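Matching sites in SusD superfamily protein from Bacteroides vulgatus, a protein that probably binds saccharides at the bacterial outer membrane for nutrient uptake (PDB 3MYV (chain A, 1.80 Å), residues A341-C346 and R382-R387), and in its relative putative sugar binding protein from Bacteroides vulgatus (PDB 3KEZ (chain B, 1.90 Å), residues A344-V349 and N383-R388). One frame, after least-squares fit of the local backbone (RMSD 0.23 Å); residues are numbered along the deposited sequences.

Structure 1 (3MYV); sequences AAEAGC and RVLDER. With EDO (1,2-ethanediol), chain C.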
loop_
_atom_site.group_PDB
_atom_site.type_symbol
_atom_site.label_atom_id
_atom_site.label_comp_id
_atom_site.label_asym_id
_atom_site.label_seq_id
_atom_site.Cartn_x
_atom_site.Cartn_y
_atom_site.Cartn_z
ATOM N N ALA A 341 10.874 8.489 7.401
ATOM C CA ALA A 341 11.798 9.449 8.014
ATOM C C ALA A 341 13.243 9.263 7.488
ATOM O O ALA A 341 13.944 10.245 7.186
ATOM C CB ALA A 341 11.770 9.311 9.543
ATOM N N ALA A 342 13.667 8.004 7.375
ATOM C CA ALA A 342 15.002 7.665 6.877
ATOM C C ALA A 342 15.183 8.130 5.447
ATOM O O ALA A 342 16.230 8.709 5.105
ATOM C CB ALA A 342 15.275 6.118 6.998
ATOM N N GLU A 343 14.179 7.895 4.606
ATOM C CA GLU A 343 14.298 8.292 3.185
ATOM C C GLU A 343 14.301 9.816 2.998
ATOM O O GLU A 343 15.132 10.385 2.269
ATOM C CB GLU A 343 13.213 7.629 2.345
ATOM C CG GLU A 343 13.359 7.915 0.892
ATOM C CD GLU A 343 12.320 7.263 0.005
ATOM O OE1 GLU A 343 11.690 6.279 0.403
ATOM O OE2 GLU A 343 12.134 7.752 -1.131
ATOM N N ALA A 344 13.360 10.481 3.645
ATOM C CA ALA A 344 13.217 11.917 3.526
ATOM C C ALA A 344 14.438 12.609 4.151
ATOM O O ALA A 344 14.978 13.569 3.586
ATOM C CB ALA A 344 11.894 12.374 4.204
ATOM N N GLY A 345 14.892 12.106 5.293
ATOM C CA GLY A 345 16.110 12.632 5.953
ATOM C C GLY A 345 17.333 12.539 5.043
ATOM O O GLY A 345 18.116 13.468 4.924
ATOM N N CYS A 346 17.469 11.396 4.378
ATOM C CA CYS A 346 18.548 11.204 3.446
ATOM C C CYS A 346 18.458 12.244 2.317
ATOM O O CYS A 346 19.444 12.882 1.985
ATOM C CB CYS A 346 18.491 9.781 2.915
ATOM S SG CYS A 346 19.891 9.360 1.890
ATOM N N ARG A 382 20.569 2.660 -0.180
ATOM C CA ARG A 382 20.643 1.914 1.053
ATOM C C ARG A 382 19.307 1.921 1.781
ATOM O O ARG A 382 18.910 0.915 2.363
ATOM C CB ARG A 382 21.764 2.443 1.981
ATOM C CG ARG A 382 21.916 1.644 3.259
ATOM C CD ARG A 382 22.302 0.174 2.972
ATOM N NE ARG A 382 22.377 -0.668 4.173
ATOM C CZ ARG A 382 21.354 -1.264 4.783
ATOM N NH1 ARG A 382 20.101 -1.109 4.360
ATOM N NH2 ARG A 382 21.581 -2.019 5.860
ATOM N N VAL A 383 18.613 3.047 1.759
ATOM C CA VAL A 383 17.289 3.116 2.385
ATOM C C VAL A 383 16.292 2.290 1.557
ATOM O O VAL A 383 15.475 1.563 2.105
ATOM C CB VAL A 383 16.779 4.556 2.528
ATOM C CG1 VAL A 383 15.380 4.576 3.169
ATOM C CG2 VAL A 383 17.787 5.405 3.351
ATOM N N LEU A 384 16.405 2.338 0.232
ATOM C CA LEU A 384 15.485 1.547 -0.595
ATOM C C LEU A 384 15.745 0.056 -0.420
ATOM O O LEU A 384 14.778 -0.712 -0.424
ATOM C CB LEU A 384 15.541 1.916 -2.067
ATOM C CG LEU A 384 15.197 3.391 -2.388
ATOM C CD1 LEU A 384 15.394 3.678 -3.879
ATOM C CD2 LEU A 384 13.800 3.727 -1.981
ATOM N N ASP A 385 17.011 -0.352 -0.268
ATOM C CA ASP A 385 17.338 -1.756 0.052
ATOM C C ASP A 385 16.729 -2.153 1.401
ATOM O O ASP A 385 16.273 -3.272 1.557
ATOM C CB ASP A 385 18.852 -2.008 0.100
ATOM C CG ASP A 385 19.514 -1.973 -1.275
ATOM O OD1 ASP A 385 18.831 -2.099 -2.312
ATOM O OD2 ASP A 385 20.748 -1.856 -1.301
ATOM N N GLU A 386 16.694 -1.232 2.362
ATOM C CA GLU A 386 16.063 -1.537 3.658
ATOM C C GLU A 386 14.555 -1.723 3.497
ATOM O O GLU A 386 13.967 -2.647 4.081
ATOM C CB GLU A 386 16.393 -0.500 4.732
ATOM C CG GLU A 386 16.204 -1.018 6.169
ATOM C CD GLU A 386 17.050 -2.242 6.491
ATOM O OE1 GLU A 386 18.118 -2.431 5.867
ATOM O OE2 GLU A 386 16.666 -2.994 7.390
ATOM N N ARG A 387 13.938 -0.868 2.677
ATOM C CA ARG A 387 12.534 -1.017 2.324
ATOM C C ARG A 387 12.266 -2.358 1.657
ATOM O O ARG A 387 11.281 -3.006 1.980
ATOM C CB ARG A 387 12.063 0.093 1.386
ATOM C CG ARG A 387 11.876 1.462 2.021
ATOM C CD ARG A 387 11.581 2.493 0.928
ATOM N NE ARG A 387 10.990 3.714 1.466
ATOM C CZ ARG A 387 9.707 3.851 1.815
ATOM N NH1 ARG A 387 8.831 2.850 1.672
ATOM N NH2 ARG A 387 9.290 5.004 2.317
HETATM C C1 EDO C . 23.096 11.548 3.553
HETATM O O1 EDO C . 23.911 12.483 4.272
HETATM C C2 EDO C . 22.495 12.224 2.330
HETATM O O2 EDO C . 21.921 13.465 2.749
#
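Val383 packs against Ala342 and Glu343 across two nearly antiparallel helices, 334-348 and 380-391, in the SusD-family part of the chain. Its CG1 lies 3.8 Å from Glu343 CB and 4.1 Å from Ala342 CB. Its CG2 touches Cys346 CB at 4.5 Å. Leu384 brings CD2 to 4.1 Å from Glu343 OE1. The extended Glu343 chain also meets Arg387. Here Arg387 NE stands 2.9 Å from Glu343 OE1, a salt bridge with a weak hydrogen bond (128°). The carboxylate and guanidinium planes are perpendicular. Arg387 CG is anti to the carbonyl carbon (chi1 -74°), and the chain then runs extended to NE. Further out, Glu343 OE2 pairs with Arg403 and Lys347, and Arg387 NH1 with Asp400. Arg403 and Asp400 tie this buried contact to helix 397-403. On the second helix, Arg382 NH1 makes a salt-bridge hydrogen bond to the anti lone pair of Glu386 OE1, 2.8 Å, nearly straight and in the guanidinium plane. Glu386 OE2 also pairs with Arg295.

What differs
The CA atoms coincide within the error. The side chains of Glu343(A), Val383(A) and Leu384(A) and their counterparts Glu346(B), Val384(B) and Leu385(B) keep their places. The main change is a turned arginine. Chi1 goes from -74° in Arg387(A) to -174° in Arg388(B), and chi4 from -79° to 74°. The CZ atoms end 1.5 Å apart after superposition, and the places of CD, NE, CZ and NH2 of Arg387(A) are left. The direct contact of Arg387(A) NE with Glu343(A) OE1, 2.9 Å, goes with them. In structure 2 the closest approach is 4.7 Å, from Arg388(B) NH1 to Glu346(B) OE1, and a water is modelled between the two groups. Their attraction is therefore probably weaker and partly passed through water.

At Cys346(A) / Val349(B), the valine CG1 falls near the cysteine SG, 0.9 Å apart. CG2 of Val349(B) is extra and adds apolar surface; the touch on Val383(A) / Val384(B) is kept. At the buried Gly345(A) / Ala348(B), the added CB packs on its own helix, 3.3 Å from Ala344(B) O.

Arg382(A) gives way to Asn383(B), whose shorter side chain leaves CB in another direction, chi1 -177° against -69°. The salt bridge from Arg382(A) NH1 to Glu386(A) OE1 is lost. Asn383(B) carries no charge, and its ND2 is 9.1 Å from Glu387(B) OE1.

Structure 2 (3KEZ); sequences AAEAAV and NVLDER.
CG1 of Val384 rests on Ala345 and Glu346 of the facing helix. It lies 3.9 Å from Glu346 CB and 4.2 Å from Ala345 CB. CG2 of Val384 touches Val349 CG2 at 3.8 Å. Leu385 brings CD2 to 3.8 Å from Glu346 OE1. The extended Glu346 chain faces Arg388 without direct contact. Arg388 NH1 is 4.7 Å from Glu346 OE1, and a water joins them. The water donates to Glu346 OE1 at 2.9 Å and accepts a weak bond from Arg388 NH1. Arg388 CG is anti to the backbone N (chi1 -174°), and the chain then runs extended to NE. Further out, Glu346 OE2 pairs with Arg404. The Arg388 guanidinium is held by Asp401 at NE, Glu339 at NH2 and Asn343 at NH1, partners that probably fix its rotation. On the second helix, Asn383 sets its CG anti to the carbonyl carbon (chi1 -69°), and Glu387 OE2 pairs with Arg302.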
loop_
_atom_site.group_PDB
_atom_site.type_symbol
_atom_site.label_atom_id
_atom_site.label_comp_id
_atom_site.label_asym_id
_atom_site.label_seq_id
_atom_site.Cartn_x
_atom_site.Cartn_y
_atom_site.Cartn_z
ATOM N N ALA B 344 10.715 8.381 7.089
ATOM C CA ALA B 344 11.560 9.370 7.749
ATOM C C ALA B 344 13.021 9.212 7.350
ATOM O O ALA B 344 13.690 10.197 7.078
ATOM C CB ALA B 344 11.415 9.306 9.281
ATOM N N ALA B 345 13.479 7.962 7.214
ATOM C CA ALA B 345 14.858 7.693 6.809
ATOM C C ALA B 345 15.144 8.211 5.411
ATOM O O ALA B 345 16.138 8.912 5.195
ATOM C CB ALA B 345 15.177 6.220 6.909
ATOM N N GLU B 346 14.251 7.905 4.483
ATOM C CA GLU B 346 14.370 8.376 3.112
ATOM C C GLU B 346 14.366 9.915 3.022
ATOM O O GLU B 346 15.259 10.515 2.422
ATOM C CB GLU B 346 13.281 7.767 2.223
ATOM C CG GLU B 346 13.386 8.218 0.774
ATOM C CD GLU B 346 12.332 7.599 -0.169
ATOM O OE1 GLU B 346 11.797 6.502 0.090
ATOM O OE2 GLU B 346 12.047 8.237 -1.202
ATOM N N ALA B 347 13.400 10.543 3.684
ATOM C CA ALA B 347 13.288 12.003 3.673
ATOM C C ALA B 347 14.502 12.666 4.343
ATOM O O ALA B 347 14.932 13.727 3.907
ATOM C CB ALA B 347 11.989 12.452 4.353
ATOM N N ALA B 348 15.048 12.043 5.391
ATOM C CA ALA B 348 16.273 12.526 6.023
ATOM C C ALA B 348 17.450 12.505 5.032
ATOM O O ALA B 348 18.196 13.501 4.919
ATOM C CB ALA B 348 16.610 11.701 7.269
ATOM N N VAL B 349 17.602 11.399 4.313
ATOM C CA VAL B 349 18.674 11.278 3.320
ATOM C C VAL B 349 18.504 12.368 2.286
ATOM O O VAL B 349 19.448 13.106 1.967
ATOM C CB VAL B 349 18.641 9.914 2.615
ATOM C CG1 VAL B 349 19.561 9.955 1.314
ATOM C CG2 VAL B 349 19.113 8.826 3.594
ATOM N N ASN B 383 20.543 2.731 -0.259
ATOM C CA ASN B 383 20.671 2.053 1.043
ATOM C C ASN B 383 19.301 1.960 1.715
ATOM O O ASN B 383 18.919 0.911 2.232
ATOM C CB ASN B 383 21.571 2.830 2.025
ATOM C CG ASN B 383 23.055 2.853 1.656
ATOM O OD1 ASN B 383 23.783 3.673 2.215
ATOM N ND2 ASN B 383 23.527 1.951 0.810
ATOM N N VAL B 384 18.568 3.078 1.710
ATOM C CA VAL B 384 17.266 3.127 2.334
ATOM C C VAL B 384 16.241 2.240 1.618
ATOM O O VAL B 384 15.527 1.450 2.264
ATOM C CB VAL B 384 16.747 4.562 2.530
ATOM C CG1 VAL B 384 15.326 4.529 3.055
ATOM C CG2 VAL B 384 17.642 5.332 3.500
ATOM N N LEU B 385 16.202 2.327 0.302
ATOM C CA LEU B 385 15.318 1.471 -0.500
ATOM C C LEU B 385 15.652 -0.049 -0.405
ATOM O O LEU B 385 14.755 -0.898 -0.439
ATOM C CB LEU B 385 15.313 1.940 -1.938
ATOM C CG LEU B 385 14.756 3.345 -2.234
ATOM C CD1 LEU B 385 14.823 3.673 -3.707
ATOM C CD2 LEU B 385 13.313 3.534 -1.663
ATOM N N ASP B 386 16.929 -0.374 -0.275
ATOM C CA ASP B 386 17.336 -1.737 -0.007
ATOM C C ASP B 386 16.881 -2.289 1.340
ATOM O O ASP B 386 16.514 -3.440 1.412
ATOM C CB ASP B 386 18.832 -1.922 -0.180
ATOM C CG ASP B 386 19.217 -2.067 -1.654
ATOM O OD1 ASP B 386 18.308 -2.143 -2.520
ATOM O OD2 ASP B 386 20.424 -2.013 -1.936
ATOM N N GLU B 387 16.881 -1.466 2.395
ATOM C CA GLU B 387 16.199 -1.846 3.619
ATOM C C GLU B 387 14.661 -1.925 3.445
ATOM O O GLU B 387 14.020 -2.894 3.890
ATOM C CB GLU B 387 16.557 -0.899 4.748
ATOM C CG GLU B 387 16.179 -1.403 6.157
ATOM C CD GLU B 387 16.896 -2.673 6.564
ATOM O OE1 GLU B 387 18.022 -2.923 6.088
ATOM O OE2 GLU B 387 16.333 -3.427 7.382
ATOM N N ARG B 388 14.072 -0.928 2.801
ATOM C CA ARG B 388 12.618 -0.872 2.620
ATOM C C ARG B 388 12.083 -2.135 1.888
ATOM O O ARG B 388 11.051 -2.682 2.255
ATOM C CB ARG B 388 12.250 0.397 1.836
ATOM C CG ARG B 388 10.770 0.697 1.675
ATOM C CD ARG B 388 10.524 1.764 0.590
ATOM N NE ARG B 388 9.128 2.159 0.543
ATOM C CZ ARG B 388 8.533 2.942 1.464
ATOM N NH1 ARG B 388 9.201 3.450 2.497
ATOM N NH2 ARG B 388 7.241 3.204 1.354
HETATM O O HOH W 1 11.781 4.552 2.248
#